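Local coordinates for protein uricase (Bacillus fastidiosus, PDB 4R8X) that oxidises urate with molecular oxygen to 5-hydroxyisourate, the first step of urate breakdown to allantoin, at residues I28-F33 with A232-H237; N63-A68 with Y103-A108; K73-R78 with C96-A101; A309-K312 with N316-Y319. All coordinates share one frame; numbering follows the deposited sequence.

In the fold
The contacts form two groups on opposite sides of the chain's centre. Interactions 2 and 3 are about 12 Å apart between centres and touch where Leu100 packs on residues 106-108. Interaction 3 joins helices 69-82 and 88-102; interaction 2 joins the loop before the first to the loop after the second. Both reach the third subunit. Interactions 1 and 4 are about 20 Å apart between centres and both border helix 244-258. Along the chain, interaction 1 opens first and spans interactions 2 and 3; interaction 4 follows near the C-terminus. As in other uricases, two related sequence regions share a long antiparallel sheet, and interaction 1 links a loop of the first to helix 225-238 of the second.

Interaction 1. Residues I28-F33 with A232-H237; sequences IPESNF and AASVFH
Glu30 lies against Ser234 where the loop 28-33 meets helix 225-238. CB of Glu30 comes first, 3.8 Å from Ser234 OG. CG follows and rests on Ser234 CB, also at 3.8 Å. CG stands beside the backbone N (chi1 -70°), and the chain then bends at its second torsion (chi2 79°). This carries the carboxylate off toward helix 244-258, where OE1 makes a salt bridge with Arg258.

The backbone O of Glu30 is 3.3 Å from Ser234 OG, but the two are not hydrogen-bonded. The hydroxyl is engaged elsewhere. It bonds to the carbonyl O of Asp230, one turn back in the helix, and to the backbone N of Gly124 of the second subunit. The loop has its own supports. Ile28 to Ser31 form a type I turn, and Ser31 OG, which is also hydrogen-bonded to the Asp230 side chain, accepts from Phe33 N at 3.0 Å in an ST turn.

The direct contact is therefore small and mostly made of CB and CG atoms. Its two residues are both buried. The salt bridge to Arg258 probably offsets the charge of the buried carboxylate, while the serine bonds within its helix and across to another subunit, so this loop-helix junction is tied into the assembly.

Interaction 2. Residues N63-A68 with Y103-A108; sequences NSLVVA and YSHLDA
Leu65 begins the contact by lying along His105. Its CB is 4.0 Å from His105 CD2, and its CD2 sits over the imidazole face, toward the rim. Leu106 CG lies over the opposite face, so the ring is held between two leucines. The carbonyl O of Leu65 is 3.0 Å from His105 NE2. Leu65 is placed here by a type I turn from Asn63 to Val66. A second type I turn, from Tyr103 to Leu106, presents the histidine.

Val66 points away from 103-108. It packs on Tyr182 of the third subunit and makes backbone hydrogen bonds to that chain.

Val67 turns back toward the contact. Its N donates to a water at 3.0 Å, and the same water is 3.0 Å from His105 NE2, at the ring edge and in its plane. CG2 of Val67 is directed at the tyrosine. This methyl sits over the centre of the Tyr103 ring, 3.7 Å from the centroid and only 7° off the normal, a clear CH-pi contact. CG1 is anti to the backbone N (chi1 177°), leaving CG2 beside that N and facing the ring. Tyr103 OH reaches on to Asp185 of the third subunit, and Val67 O bonds to Tyr7.

The chemistry combines apolar cover on both aromatic rings with a water link at the imidazole edge. The two loops flanking the helical pair thus pack together while also joining a subunit interface.

Interaction 3. Residues K73-R78 with C96-A101; sequences KNFIQR and CEAFLA
Helix segments 73-78 and 96-101 run at 127° to each other, with axes 10.9 Å apart at closest approach and Phe75 nearest to Phe99. Two phenylalanines fill the gap. Their rings form an offset face-to-face stack, with centroids 3.9 Å apart and planes at 16°. CD1 of Phe75 lies over the centre of the Phe99 ring, whereas CE1 of Phe99 lies nearer the rim of the Phe75 ring. The closest pair is Phe75 CD1 with Phe99 CZ, at 3.3 Å. Phe75 reaches across because its CG is anti to the backbone N (chi1 -166°).

The far end of the Phe75 ring meets the other helix itself. CZ is 3.7 Å from Ala98 CB and 3.5 Å from Ala98 C, which lies at the ring edge. The same CZ is 3.5 Å from Phe99 N. The ring tip thus rests on the Ala98 methyl and on the helix backbone beside it. Ile76 adds a lighter contact: its CG1 is 4.1 Å from Phe99 CE2, at the edge of that ring.

Phe75 is also stacked with His79 and meets the ring of Tyr187 of the third subunit. Phe99 rests on Val47 and Val109 of the sheet.

No hydrogen bond crosses between the two segments. Their contact is apolar and aromatic, and it joins the helix pair through one ring on the sheet and one beside a neighbouring subunit.

Interaction 4. Residues A309-K312 with N316-Y319; sequences AREK and NSEY
Ser317 OG donates a short hydrogen bond of 2.6 Å to Glu311 OE1. It reaches the lone pair turned away from the other carboxylate oxygen, the anti one. A water meets the same oxygen: it donates to OE1 at 2.9 Å and accepts from Glu318 N at 2.8 Å. OE1 is thus gripped by a hydroxyl and a water, and the water ties it to the tail backbone. Further along, CB of Glu311 packs on CB of Tyr319, at 4.2 Å.

Several groups set these partners in place. The Glu311 chain is bent at its second torsion (chi2 -63°), which brings OE1 round to the serine. Its OE2 bonds to Tyr249 OH, so both carboxylate oxygens have partners. Ser317 OG has a second role and accepts from Tyr319 N at 3.1 Å, with an N-H...O angle of 153°. The Tyr319 side chain packs on Leu253 and Thr254 of helix 244-258, and its OH bonds to Asp257, which also pairs with Lys312 in a salt bridge.

The tail thus folds back beside the end of helix 305-312 and against helix 244-258. This is consistent with the unexpected folding of the C-terminal residues crucial for thermostability under physiological conditions, to which this segment probably belongs. The local motif is an ST turn at Ser317, with the serine hydroxyl joined to a helix glutamate.

Interaction 1. Residues I28-F33 with A232-H237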
loop_
_atom_site.group_PDB
_atom_site.type_symbol
_atom_site.label_atom_id
_atom_site.label_comp_id
_atom_site.label_asym_id
_atom_site.label_seq_id
_atom_site.Cartn_x
_atom_site.Cartn_y
_atom_site.Cartn_z
ATOM N N ILE D 28 14.242 -9.550 32.975
ATOM C CA ILE D 28 13.624 -10.855 32.736
ATOM C C ILE D 28 14.546 -11.723 31.885
ATOM O O ILE D 28 15.359 -11.192 31.122
ATOM C CB ILE D 28 12.231 -10.731 32.065
ATOM C CG1 ILE D 28 12.322 -10.071 30.684
ATOM C CG2 ILE D 28 11.259 -9.979 32.974
ATOM C CD1 ILE D 28 11.026 -10.124 29.919
ATOM N N PRO D 29 14.423 -13.058 32.007
ATOM C CA PRO D 29 15.311 -13.975 31.279
ATOM C C PRO D 29 15.154 -13.908 29.762
ATOM O O PRO D 29 16.099 -14.220 29.035
ATOM C CB PRO D 29 14.878 -15.359 31.778
ATOM C CG PRO D 29 14.222 -15.115 33.080
ATOM C CD PRO D 29 13.570 -13.773 32.978
ATOM N N GLU D 30 13.979 -13.504 29.291
ATOM C CA GLU D 30 13.686 -13.513 27.857
ATOM C C GLU D 30 14.235 -12.312 27.088
ATOM O O GLU D 30 14.130 -12.270 25.862
ATOM C CB GLU D 30 12.171 -13.593 27.626
ATOM C CG GLU D 30 11.543 -14.933 27.986
ATOM C CD GLU D 30 11.320 -15.117 29.478
ATOM O OE1 GLU D 30 11.361 -14.119 30.237
ATOM O OE2 GLU D 30 11.105 -16.275 29.888
ATOM N N SER D 31 14.794 -11.332 27.794
ATOM C CA SER D 31 15.085 -10.032 27.183
ATOM C C SER D 31 16.299 -9.338 27.789
ATOM O O SER D 31 16.582 -9.489 28.973
ATOM C CB SER D 31 13.857 -9.116 27.321
ATOM O OG SER D 31 14.042 -7.864 26.676
ATOM N N ASN D 32 16.999 -8.567 26.962
ATOM C CA ASN D 32 18.055 -7.676 27.422
ATOM C C ASN D 32 17.598 -6.224 27.450
ATOM O O ASN D 32 18.381 -5.332 27.771
ATOM C CB ASN D 32 19.283 -7.785 26.511
ATOM C CG ASN D 32 20.199 -8.914 26.910
ATOM O OD1 ASN D 32 20.245 -9.305 28.078
ATOM N ND2 ASN D 32 20.943 -9.441 25.947
ATOM N N PHE D 33 16.338 -5.987 27.096
ATOM C CA PHE D 33 15.828 -4.625 26.966
ATOM C C PHE D 33 15.468 -4.076 28.333
ATOM O O PHE D 33 14.483 -4.503 28.924
ATOM C CB PHE D 33 14.586 -4.610 26.069
ATOM C CG PHE D 33 14.171 -3.234 25.625
ATOM C CD1 PHE D 33 14.682 -2.682 24.459
ATOM C CD2 PHE D 33 13.259 -2.498 26.363
ATOM C CE1 PHE D 33 14.305 -1.415 24.047
ATOM C CE2 PHE D 33 12.870 -1.228 25.953
ATOM C CZ PHE D 33 13.390 -0.689 24.795
ATOM N N ALA D 232 7.680 -13.136 23.400
ATOM C CA ALA D 232 7.061 -13.829 22.268
ATOM C C ALA D 232 8.076 -14.575 21.403
ATOM O O ALA D 232 7.875 -15.740 21.069
ATOM C CB ALA D 232 6.273 -12.846 21.416
ATOM N N ALA D 233 9.168 -13.907 21.046
ATOM C CA ALA D 233 10.179 -14.523 20.206
ATOM C C ALA D 233 10.834 -15.701 20.915
ATOM O O ALA D 233 11.076 -16.743 20.307
ATOM C CB ALA D 233 11.217 -13.497 19.811
ATOM N N SER D 234 11.097 -15.535 22.208
ATOM C CA SER D 234 11.771 -16.556 23.005
ATOM C C SER D 234 10.914 -17.806 23.163
ATOM O O SER D 234 11.404 -18.928 23.043
ATOM C CB SER D 234 12.160 -16.002 24.380
ATOM O OG SER D 234 13.100 -14.945 24.244
ATOM N N VAL D 235 9.629 -17.604 23.417
ATOM C CA VAL D 235 8.709 -18.723 23.543
ATOM C C VAL D 235 8.543 -19.438 22.198
ATOM O O VAL D 235 8.570 -20.662 22.140
ATOM C CB VAL D 235 7.353 -18.270 24.108
ATOM C CG1 VAL D 235 6.325 -19.420 24.082
ATOM C CG2 VAL D 235 7.536 -17.739 25.536
ATOM N N PHE D 236 8.415 -18.676 21.114
ATOM C CA PHE D 236 8.334 -19.254 19.766
ATOM C C PHE D 236 9.563 -20.135 19.492
ATOM O O PHE D 236 9.446 -21.255 18.977
ATOM C CB PHE D 236 8.220 -18.126 18.732
ATOM C CG PHE D 236 7.766 -18.568 17.356
ATOM C CD1 PHE D 236 7.026 -19.729 17.170
ATOM C CD2 PHE D 236 8.090 -17.801 16.240
ATOM C CE1 PHE D 236 6.614 -20.116 15.891
ATOM C CE2 PHE D 236 7.684 -18.178 14.962
ATOM C CZ PHE D 236 6.948 -19.338 14.785
ATOM N N HIS D 237 10.736 -19.643 19.887
ATOM C CA HIS D 237 11.996 -20.372 19.704
ATOM C C HIS D 237 12.046 -21.687 20.471
ATOM O O HIS D 237 12.442 -22.710 19.926
ATOM C CB HIS D 237 13.168 -19.463 20.097
ATOM C CG HIS D 237 14.492 -20.158 20.211
ATOM N ND1 HIS D 237 15.419 -20.177 19.189
ATOM C CD2 HIS D 237 15.064 -20.813 21.248
ATOM C CE1 HIS D 237 16.496 -20.829 19.589
ATOM N NE2 HIS D 237 16.308 -21.222 20.837
#

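Interaction 2. Residues N63-A68 with Y103-A108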
loop_
_atom_site.group_PDB
_atom_site.type_symbol
_atom_site.label_atom_id
_atom_site.label_comp_id
_atom_site.label_asym_id
_atom_site.label_seq_id
_atom_site.Cartn_x
_atom_site.Cartn_y
_atom_site.Cartn_z
ATOM N N ASN D 63 -20.940 25.907 15.061
ATOM C CA ASN D 63 -19.544 25.659 15.409
ATOM C C ASN D 63 -19.091 26.323 16.708
ATOM O O ASN D 63 -17.906 26.284 17.039
ATOM C CB ASN D 63 -18.625 26.078 14.261
ATOM C CG ASN D 63 -18.758 25.174 13.056
ATOM O OD1 ASN D 63 -18.920 23.962 13.190
ATOM N ND2 ASN D 63 -18.692 25.758 11.867
ATOM N N SER D 64 -20.033 26.918 17.438
ATOM C CA SER D 64 -19.723 27.686 18.647
ATOM C C SER D 64 -18.884 26.945 19.688
ATOM O O SER D 64 -17.988 27.527 20.303
ATOM C CB SER D 64 -21.011 28.202 19.286
ATOM O OG SER D 64 -21.685 29.069 18.388
ATOM N N LEU D 65 -19.167 25.659 19.873
ATOM C CA LEU D 65 -18.454 24.865 20.862
ATOM C C LEU D 65 -17.484 23.908 20.195
ATOM O O LEU D 65 -17.055 22.917 20.790
ATOM C CB LEU D 65 -19.440 24.097 21.742
ATOM C CG LEU D 65 -20.215 24.943 22.748
ATOM C CD1 LEU D 65 -21.167 24.068 23.555
ATOM C CD2 LEU D 65 -19.246 25.699 23.656
ATOM N N VAL D 66 -17.139 24.211 18.951
ATOM C CA VAL D 66 -16.253 23.347 18.191
ATOM C C VAL D 66 -14.802 23.809 18.290
ATOM O O VAL D 66 -14.445 24.882 17.805
ATOM C CB VAL D 66 -16.685 23.244 16.718
ATOM C CG1 VAL D 66 -15.667 22.431 15.913
ATOM C CG2 VAL D 66 -18.068 22.621 16.620
ATOM N N VAL D 67 -13.981 23.016 18.964
ATOM C CA VAL D 67 -12.540 23.179 18.880
ATOM C C VAL D 67 -12.146 22.745 17.468
ATOM O O VAL D 67 -12.493 21.640 17.035
ATOM C CB VAL D 67 -11.819 22.299 19.919
ATOM C CG1 VAL D 67 -10.303 22.427 19.780
ATOM C CG2 VAL D 67 -12.302 22.638 21.338
ATOM N N ALA D 68 -11.440 23.607 16.743
ATOM C CA ALA D 68 -11.052 23.296 15.365
ATOM C C ALA D 68 -10.080 22.119 15.361
ATOM O O ALA D 68 -9.240 22.011 16.254
ATOM C CB ALA D 68 -10.421 24.510 14.707
ATOM N N TYR D 103 -11.060 22.520 28.084
ATOM C CA TYR D 103 -12.371 22.649 27.459
ATOM C C TYR D 103 -13.460 21.991 28.303
ATOM O O TYR D 103 -13.676 20.786 28.236
ATOM C CB TYR D 103 -12.341 22.057 26.041
ATOM C CG TYR D 103 -11.324 22.748 25.162
ATOM C CD1 TYR D 103 -11.507 24.070 24.777
ATOM C CD2 TYR D 103 -10.165 22.099 24.754
ATOM C CE1 TYR D 103 -10.581 24.721 23.985
ATOM C CE2 TYR D 103 -9.225 22.741 23.954
ATOM C CZ TYR D 103 -9.438 24.058 23.584
ATOM O OH TYR D 103 -8.512 24.717 22.801
ATOM N N SER D 104 -14.160 22.810 29.081
ATOM C CA SER D 104 -15.116 22.324 30.071
ATOM C C SER D 104 -16.330 21.643 29.444
ATOM O O SER D 104 -16.995 20.842 30.091
ATOM C CB SER D 104 -15.579 23.481 30.953
ATOM O OG SER D 104 -16.242 24.454 30.170
ATOM N N HIS D 105 -16.608 21.962 28.183
ATOM C CA HIS D 105 -17.776 21.421 27.484
ATOM C C HIS D 105 -17.574 20.004 26.930
ATOM O O HIS D 105 -18.509 19.394 26.407
ATOM C CB HIS D 105 -18.186 22.354 26.349
ATOM C CG HIS D 105 -17.159 22.469 25.271
ATOM N ND1 HIS D 105 -16.059 23.290 25.380
ATOM C CD2 HIS D 105 -17.058 21.861 24.065
ATOM C CE1 HIS D 105 -15.326 23.187 24.287
ATOM N NE2 HIS D 105 -15.908 22.322 23.474
ATOM N N LEU D 106 -16.354 19.488 27.029
ATOM C CA LEU D 106 -16.078 18.123 26.610
ATOM C C LEU D 106 -16.358 17.155 27.755
ATOM O O LEU D 106 -16.054 17.463 28.913
ATOM C CB LEU D 106 -14.614 17.997 26.200
ATOM C CG LEU D 106 -14.142 18.904 25.062
ATOM C CD1 LEU D 106 -12.665 18.671 24.793
ATOM C CD2 LEU D 106 -14.987 18.691 23.808
ATOM N N ASP D 107 -16.923 15.990 27.432
ATOM C CA ASP D 107 -17.186 14.941 28.424
ATOM C C ASP D 107 -16.081 13.882 28.433
ATOM O O ASP D 107 -15.823 13.265 29.454
ATOM C CB ASP D 107 -18.517 14.222 28.154
ATOM C CG ASP D 107 -19.731 15.133 28.240
ATOM O OD1 ASP D 107 -19.664 16.183 28.907
ATOM O OD2 ASP D 107 -20.772 14.773 27.646
ATOM N N ALA D 108 -15.454 13.648 27.284
ATOM C CA ALA D 108 -14.416 12.627 27.196
ATOM C C ALA D 108 -13.483 12.938 26.041
ATOM O O ALA D 108 -13.880 13.601 25.076
ATOM C CB ALA D 108 -15.028 11.237 27.026
HETATM O O HOH W 1 -15.126 21.001 20.900
#

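Interaction 3. Residues K73-R78 with C96-A101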
loop_
_atom_site.group_PDB
_atom_site.type_symbol
_atom_site.label_atom_id
_atom_site.label_comp_id
_atom_site.label_asym_id
_atom_site.label_seq_id
_atom_site.Cartn_x
_atom_site.Cartn_y
_atom_site.Cartn_z
ATOM N N LYS D 73 -4.540 19.504 16.704
ATOM C CA LYS D 73 -3.215 19.127 16.264
ATOM C C LYS D 73 -2.155 19.972 16.973
ATOM O O LYS D 73 -1.183 19.439 17.498
ATOM C CB LYS D 73 -3.118 19.267 14.743
ATOM C CG LYS D 73 -1.704 19.184 14.189
ATOM C CD LYS D 73 -1.633 19.700 12.765
ATOM C CE LYS D 73 -1.952 21.190 12.687
ATOM N NZ LYS D 73 -0.868 22.084 13.165
ATOM N N ASN D 74 -2.365 21.288 17.018
ATOM C CA ASN D 74 -1.443 22.184 17.711
ATOM C C ASN D 74 -1.343 21.847 19.195
ATOM O O ASN D 74 -0.266 21.856 19.774
ATOM C CB ASN D 74 -1.874 23.650 17.561
ATOM C CG ASN D 74 -1.782 24.154 16.133
ATOM O OD1 ASN D 74 -1.013 23.633 15.330
ATOM N ND2 ASN D 74 -2.554 25.199 15.819
ATOM N N PHE D 75 -2.485 21.552 19.803
ATOM C CA PHE D 75 -2.542 21.177 21.212
ATOM C C PHE D 75 -1.638 19.975 21.497
ATOM O O PHE D 75 -0.840 19.988 22.443
ATOM C CB PHE D 75 -3.989 20.846 21.568
ATOM C CG PHE D 75 -4.275 20.768 23.051
ATOM C CD1 PHE D 75 -4.064 19.589 23.757
ATOM C CD2 PHE D 75 -4.811 21.858 23.724
ATOM C CE1 PHE D 75 -4.358 19.503 25.115
ATOM C CE2 PHE D 75 -5.105 21.777 25.080
ATOM C CZ PHE D 75 -4.881 20.606 25.773
ATOM N N ILE D 76 -1.753 18.932 20.673
ATOM C CA ILE D 76 -0.997 17.719 20.905
ATOM C C ILE D 76 0.482 17.995 20.724
ATOM O O ILE D 76 1.311 17.628 21.558
ATOM C CB ILE D 76 -1.452 16.592 19.954
ATOM C CG1 ILE D 76 -2.897 16.179 20.267
ATOM C CG2 ILE D 76 -0.498 15.385 20.030
ATOM C CD1 ILE D 76 -3.537 15.360 19.158
ATOM N N GLN D 77 0.807 18.671 19.632
ATOM C CA GLN D 77 2.196 18.937 19.328
ATOM C C GLN D 77 2.877 19.797 20.405
ATOM O O GLN D 77 4.033 19.561 20.760
ATOM C CB GLN D 77 2.319 19.524 17.916
ATOM C CG GLN D 77 2.013 18.463 16.836
ATOM C CD GLN D 77 1.848 19.039 15.448
ATOM O OE1 GLN D 77 1.731 20.248 15.278
ATOM N NE2 GLN D 77 1.836 18.163 14.441
ATOM N N ARG D 78 2.155 20.756 20.970
ATOM C CA ARG D 78 2.745 21.568 22.019
ATOM C C ARG D 78 2.905 20.798 23.324
ATOM O O ARG D 78 3.874 20.996 24.061
ATOM C CB ARG D 78 1.944 22.847 22.219
ATOM C CG ARG D 78 2.181 23.810 21.085
ATOM C CD ARG D 78 1.300 25.021 21.159
ATOM N NE ARG D 78 0.982 25.498 19.822
ATOM C CZ ARG D 78 0.173 26.520 19.582
ATOM N NH1 ARG D 78 -0.373 27.168 20.600
ATOM N NH2 ARG D 78 -0.077 26.895 18.335
ATOM N N CYS D 96 -4.971 13.778 27.141
ATOM C CA CYS D 96 -6.402 13.648 27.418
ATOM C C CYS D 96 -6.825 14.555 28.562
ATOM O O CYS D 96 -7.812 15.285 28.461
ATOM C CB CYS D 96 -6.736 12.207 27.812
ATOM S SG CYS D 96 -6.713 10.986 26.482
ATOM N N GLU D 97 -6.082 14.476 29.658
ATOM C CA GLU D 97 -6.434 15.261 30.840
ATOM C C GLU D 97 -6.299 16.745 30.549
ATOM O O GLU D 97 -7.120 17.550 30.993
ATOM C CB GLU D 97 -5.574 14.827 32.022
ATOM C CG GLU D 97 -6.007 13.461 32.524
ATOM C CD GLU D 97 -5.061 12.815 33.516
ATOM O OE1 GLU D 97 -3.888 13.235 33.628
ATOM O OE2 GLU D 97 -5.508 11.864 34.189
ATOM N N ALA D 98 -5.278 17.106 29.778
ATOM C CA ALA D 98 -5.054 18.503 29.424
ATOM C C ALA D 98 -6.207 19.058 28.582
ATOM O O ALA D 98 -6.670 20.178 28.820
ATOM C CB ALA D 98 -3.729 18.652 28.688
ATOM N N PHE D 99 -6.668 18.283 27.598
ATOM C CA PHE D 99 -7.825 18.698 26.806
ATOM C C PHE D 99 -9.033 18.950 27.717
ATOM O O PHE D 99 -9.725 19.963 27.580
ATOM C CB PHE D 99 -8.195 17.629 25.764
ATOM C CG PHE D 99 -7.520 17.782 24.422
ATOM C CD1 PHE D 99 -7.766 18.879 23.620
ATOM C CD2 PHE D 99 -6.697 16.778 23.938
ATOM C CE1 PHE D 99 -7.173 18.995 22.371
ATOM C CE2 PHE D 99 -6.103 16.877 22.690
ATOM C CZ PHE D 99 -6.335 17.994 21.907
ATOM N N LEU D 100 -9.287 18.029 28.647
ATOM C CA LEU D 100 -10.436 18.161 29.542
ATOM C C LEU D 100 -10.311 19.370 30.458
ATOM O O LEU D 100 -11.316 20.007 30.787
ATOM C CB LEU D 100 -10.643 16.883 30.347
ATOM C CG LEU D 100 -11.171 15.700 29.530
ATOM C CD1 LEU D 100 -11.140 14.426 30.344
ATOM C CD2 LEU D 100 -12.580 15.987 29.009
ATOM N N ALA D 101 -9.086 19.699 30.858
ATOM C CA ALA D 101 -8.875 20.854 31.727
ATOM C C ALA D 101 -9.128 22.136 30.956
ATOM O O ALA D 101 -9.640 23.113 31.509
ATOM C CB ALA D 101 -7.466 20.845 32.293
#

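Interaction 4. Residues A309-K312 with N316-Y319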
loop_
_atom_site.group_PDB
_atom_site.type_symbol
_atom_site.label_atom_id
_atom_site.label_comp_id
_atom_site.label_asym_id
_atom_site.label_seq_id
_atom_site.Cartn_x
_atom_site.Cartn_y
_atom_site.Cartn_z
ATOM N N ALA D 309 -2.559 -19.280 37.005
ATOM C CA ALA D 309 -2.760 -19.949 38.283
ATOM C C ALA D 309 -3.224 -21.394 38.089
ATOM O O ALA D 309 -2.776 -22.301 38.796
ATOM C CB ALA D 309 -3.741 -19.171 39.145
ATOM N N ARG D 310 -4.119 -21.604 37.128
ATOM C CA ARG D 310 -4.587 -22.949 36.818
ATOM C C ARG D 310 -3.459 -23.839 36.324
ATOM O O ARG D 310 -3.375 -24.992 36.726
ATOM C CB ARG D 310 -5.723 -22.918 35.797
ATOM C CG ARG D 310 -7.087 -22.678 36.413
ATOM C CD ARG D 310 -8.209 -22.826 35.400
ATOM N NE ARG D 310 -8.262 -21.689 34.488
ATOM C CZ ARG D 310 -8.937 -20.567 34.727
ATOM N NH1 ARG D 310 -9.618 -20.425 35.856
ATOM N NH2 ARG D 310 -8.928 -19.580 33.841
ATOM N N GLU D 311 -2.594 -23.307 35.464
ATOM C CA GLU D 311 -1.463 -24.083 34.960
ATOM C C GLU D 311 -0.499 -24.455 36.087
ATOM O O GLU D 311 -0.042 -25.592 36.166
ATOM C CB GLU D 311 -0.727 -23.340 33.828
ATOM C CG GLU D 311 -1.542 -23.143 32.540
ATOM C CD GLU D 311 -1.931 -24.454 31.878
ATOM O OE1 GLU D 311 -1.185 -25.447 32.018
ATOM O OE2 GLU D 311 -2.988 -24.490 31.217
ATOM N N LYS D 312 -0.217 -23.504 36.972
ATOM C CA LYS D 312 0.691 -23.751 38.090
ATOM C C LYS D 312 0.113 -24.715 39.124
ATOM O O LYS D 312 0.862 -25.333 39.876
ATOM C CB LYS D 312 1.118 -22.435 38.749
ATOM C CG LYS D 312 1.994 -21.565 37.847
ATOM C CD LYS D 312 2.675 -20.436 38.609
ATOM C CE LYS D 312 3.551 -19.611 37.668
ATOM N NZ LYS D 312 4.418 -18.621 38.365
ATOM N N ASN D 316 -0.768 -31.852 35.327
ATOM C CA ASN D 316 -0.627 -32.216 33.923
ATOM C C ASN D 316 -0.177 -31.058 33.034
ATOM O O ASN D 316 -0.130 -31.197 31.813
ATOM C CB ASN D 316 -1.945 -32.779 33.387
ATOM C CG ASN D 316 -2.507 -33.890 34.257
ATOM O OD1 ASN D 316 -1.769 -34.736 34.764
ATOM N ND2 ASN D 316 -3.823 -33.888 34.436
ATOM N N SER D 317 0.152 -29.919 33.638
ATOM C CA SER D 317 0.533 -28.740 32.860
ATOM C C SER D 317 1.831 -28.941 32.085
ATOM O O SER D 317 2.771 -29.564 32.576
ATOM C CB SER D 317 0.652 -27.504 33.759
ATOM O OG SER D 317 1.046 -26.360 33.015
ATOM N N GLU D 318 1.868 -28.402 30.872
ATOM C CA GLU D 318 3.074 -28.413 30.057
ATOM C C GLU D 318 3.800 -27.075 30.129
ATOM O O GLU D 318 4.882 -26.921 29.568
ATOM C CB GLU D 318 2.740 -28.753 28.603
ATOM C CG GLU D 318 2.221 -30.164 28.406
ATOM C CD GLU D 318 1.909 -30.470 26.956
ATOM O OE1 GLU D 318 1.708 -29.513 26.180
ATOM O OE2 GLU D 318 1.871 -31.664 26.593
ATOM N N TYR D 319 3.205 -26.108 30.823
ATOM C CA TYR D 319 3.808 -24.787 30.931
ATOM C C TYR D 319 5.149 -24.787 31.659
ATOM O O TYR D 319 5.262 -25.279 32.788
ATOM C CB TYR D 319 2.857 -23.798 31.611
ATOM C CG TYR D 319 3.510 -22.456 31.862
ATOM C CD1 TYR D 319 3.815 -21.609 30.806
ATOM C CD2 TYR D 319 3.861 -22.060 33.148
ATOM C CE1 TYR D 319 4.418 -20.395 31.020
ATOM C CE2 TYR D 319 4.471 -20.840 33.374
ATOM C CZ TYR D 319 4.751 -20.017 32.301
ATOM O OH TYR D 319 5.355 -18.802 32.496
HETATM O O HOH W 2 -0.352 -27.018 29.769
#